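Local coordinates for trehalose synthase regulatory protein (Candida albicans, PDB 5HUS) that probably serves as a regulatory subunit of the trehalose-synthesising enzyme complex, its C-terminal domain having the fold of trehalose-phosphate phosphatases of the HAD clan, at residues E135-G139 with R163-T167. Coordinates in Å, arbitrary orientation, origin at the centre of the assembly. Residues are numbered along the deposited sequence.
Sequences ERLPG and RSLDT
Residues 163-167 form regular helix near the start of helix 161-179, whereas 135-139 lead out of helix 116-136: Arg-136 at phi/psi -90/-2 leads into an extended Leu-137 at -134/85. The CA atoms of Leu-137 and Ser-164, the nearest pair, lie 7.5 Å apart, and 230 Å² is buried in all. Arg-163 points its CA-to-CB bond toward the loop and has all four chi angles near 180°, so its extended side chain spans the gap. NH2 of Arg-163 lies 2.9 Å from O of Arg-136, a hydrogen bond that the 118° N-H...O angle marks as weak, and 3.9 Å from CD of Pro-138. NE of Arg-163 rests 3.7 Å from CD1 of Leu-137. Ser-164 meets the same leucine through its backbone, CA of Ser-164 lying 4.4 Å from CD1 of Leu-137, while its hydroxyl hydrogen-bonds to Ser-156. One turn on from Arg-163, Thr-167 (chi1 -62°, m) donates from OG1 to O of Arg-163 at 3.0 Å; CG2 of Thr-167 packs 3.8 Å from CD2 of Leu-137. Leu-137 (t, p), buried in the chain, is the main apolar side chain here, with 91 Å² covered by 163-167. The contact's centre lies about 28 Å from the chain centre; it joins the C-terminal exit of helix 116-136 to the first turns of helix 161-179 in the α/β cap, where two helices back a four-stranded antiparallel sheet, as in HAD-clan trehalose-phosphatases.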
loop_
_atom_site.group_PDB
_atom_site.type_symbol
_atom_site.label_atom_id
_atom_site.label_comp_id
_atom_site.label_asym_id
_atom_site.label_seq_id
_atom_site.Cartn_x
_atom_site.Cartn_y
_atom_site.Cartn_z
ATOM N N GLU A 135 8.611 -19.513 -19.068
ATOM C CA GLU A 135 9.156 -20.612 -19.863
ATOM C C GLU A 135 10.240 -20.143 -20.827
ATOM O O GLU A 135 11.239 -20.830 -21.029
ATOM C CB GLU A 135 8.043 -21.308 -20.649
ATOM C CG GLU A 135 6.881 -21.788 -19.794
ATOM C CD GLU A 135 5.733 -22.348 -20.618
ATOM O OE1 GLU A 135 5.337 -21.704 -21.615
ATOM O OE2 GLU A 135 5.232 -23.439 -20.269
ATOM N N ARG A 136 10.047 -18.965 -21.412
ATOM C CA ARG A 136 10.961 -18.462 -22.430
ATOM C C ARG A 136 12.106 -17.643 -21.832
ATOM O O ARG A 136 12.992 -17.187 -22.555
ATOM C CB ARG A 136 10.190 -17.630 -23.463
ATOM C CG ARG A 136 9.013 -18.380 -24.082
ATOM C CD ARG A 136 8.245 -17.537 -25.088
ATOM N NE ARG A 136 8.896 -17.508 -26.396
ATOM C CZ ARG A 136 8.351 -16.985 -27.491
ATOM N NH1 ARG A 136 7.136 -16.454 -27.443
ATOM N NH2 ARG A 136 9.016 -17.007 -28.640
ATOM N N LEU A 137 12.092 -17.471 -20.512
ATOM C CA LEU A 137 13.137 -16.717 -19.824
ATOM C C LEU A 137 13.626 -17.465 -18.583
ATOM O O LEU A 137 13.151 -17.217 -17.472
ATOM C CB LEU A 137 12.630 -15.322 -19.438
ATOM C CG LEU A 137 13.622 -14.336 -18.806
ATOM C CD1 LEU A 137 14.677 -13.893 -19.805
ATOM C CD2 LEU A 137 12.894 -13.127 -18.230
ATOM N N PRO A 138 14.581 -18.390 -18.769
ATOM C CA PRO A 138 15.076 -19.222 -17.665
ATOM C C PRO A 138 15.628 -18.390 -16.513
ATOM O O PRO A 138 16.311 -17.387 -16.738
ATOM C CB PRO A 138 16.182 -20.064 -18.320
ATOM C CG PRO A 138 16.536 -19.339 -19.577
ATOM C CD PRO A 138 15.280 -18.675 -20.033
ATOM N N GLY A 139 15.314 -18.802 -15.290
ATOM C CA GLY A 139 15.725 -18.067 -14.111
ATOM C C GLY A 139 14.609 -17.189 -13.570
ATOM O O GLY A 139 14.629 -16.788 -12.405
ATOM N N ARG A 163 18.512 -8.775 -21.681
ATOM C CA ARG A 163 17.466 -9.690 -22.130
ATOM C C ARG A 163 16.307 -9.706 -21.141
ATOM O O ARG A 163 15.139 -9.723 -21.534
ATOM C CB ARG A 163 18.020 -11.102 -22.307
ATOM C CG ARG A 163 16.966 -12.126 -22.689
ATOM C CD ARG A 163 17.506 -13.542 -22.625
ATOM N NE ARG A 163 16.481 -14.520 -22.976
ATOM C CZ ARG A 163 16.684 -15.833 -23.026
ATOM N NH1 ARG A 163 17.881 -16.334 -22.745
ATOM N NH2 ARG A 163 15.689 -16.647 -23.357
ATOM N N SER A 164 16.646 -9.699 -19.856
ATOM C CA SER A 164 15.648 -9.704 -18.795
ATOM C C SER A 164 14.752 -8.471 -18.875
ATOM O O SER A 164 13.528 -8.593 -18.949
ATOM C CB SER A 164 16.330 -9.777 -17.429
ATOM O OG SER A 164 15.378 -9.920 -16.390
ATOM N N LEU A 165 15.366 -7.289 -18.868
ATOM C CA LEU A 165 14.624 -6.032 -18.961
ATOM C C LEU A 165 13.792 -5.954 -20.235
ATOM O O LEU A 165 12.669 -5.441 -20.225
ATOM C CB LEU A 165 15.578 -4.838 -18.900
ATOM C CG LEU A 165 16.210 -4.534 -17.542
ATOM C CD1 LEU A 165 17.297 -3.489 -17.699
ATOM C CD2 LEU A 165 15.151 -4.066 -16.557
ATOM N N ASP A 166 14.355 -6.456 -21.331
ATOM C CA ASP A 166 13.653 -6.488 -22.606
ATOM C C ASP A 166 12.395 -7.342 -22.497
ATOM O O ASP A 166 11.315 -6.933 -22.929
ATOM C CB ASP A 166 14.568 -7.024 -23.713
ATOM C CG ASP A 166 15.590 -5.996 -24.179
ATOM O OD1 ASP A 166 15.772 -4.971 -23.488
ATOM O OD2 ASP A 166 16.220 -6.221 -25.235
ATOM N N THR A 167 12.539 -8.526 -21.907
ATOM C CA THR A 167 11.419 -9.447 -21.757
ATOM C C THR A 167 10.348 -8.874 -20.830
ATOM O O THR A 167 9.152 -9.008 -21.097
ATOM C CB THR A 167 11.881 -10.814 -21.226
ATOM O OG1 THR A 167 12.780 -11.407 -22.169
ATOM C CG2 THR A 167 10.695 -11.746 -21.024
#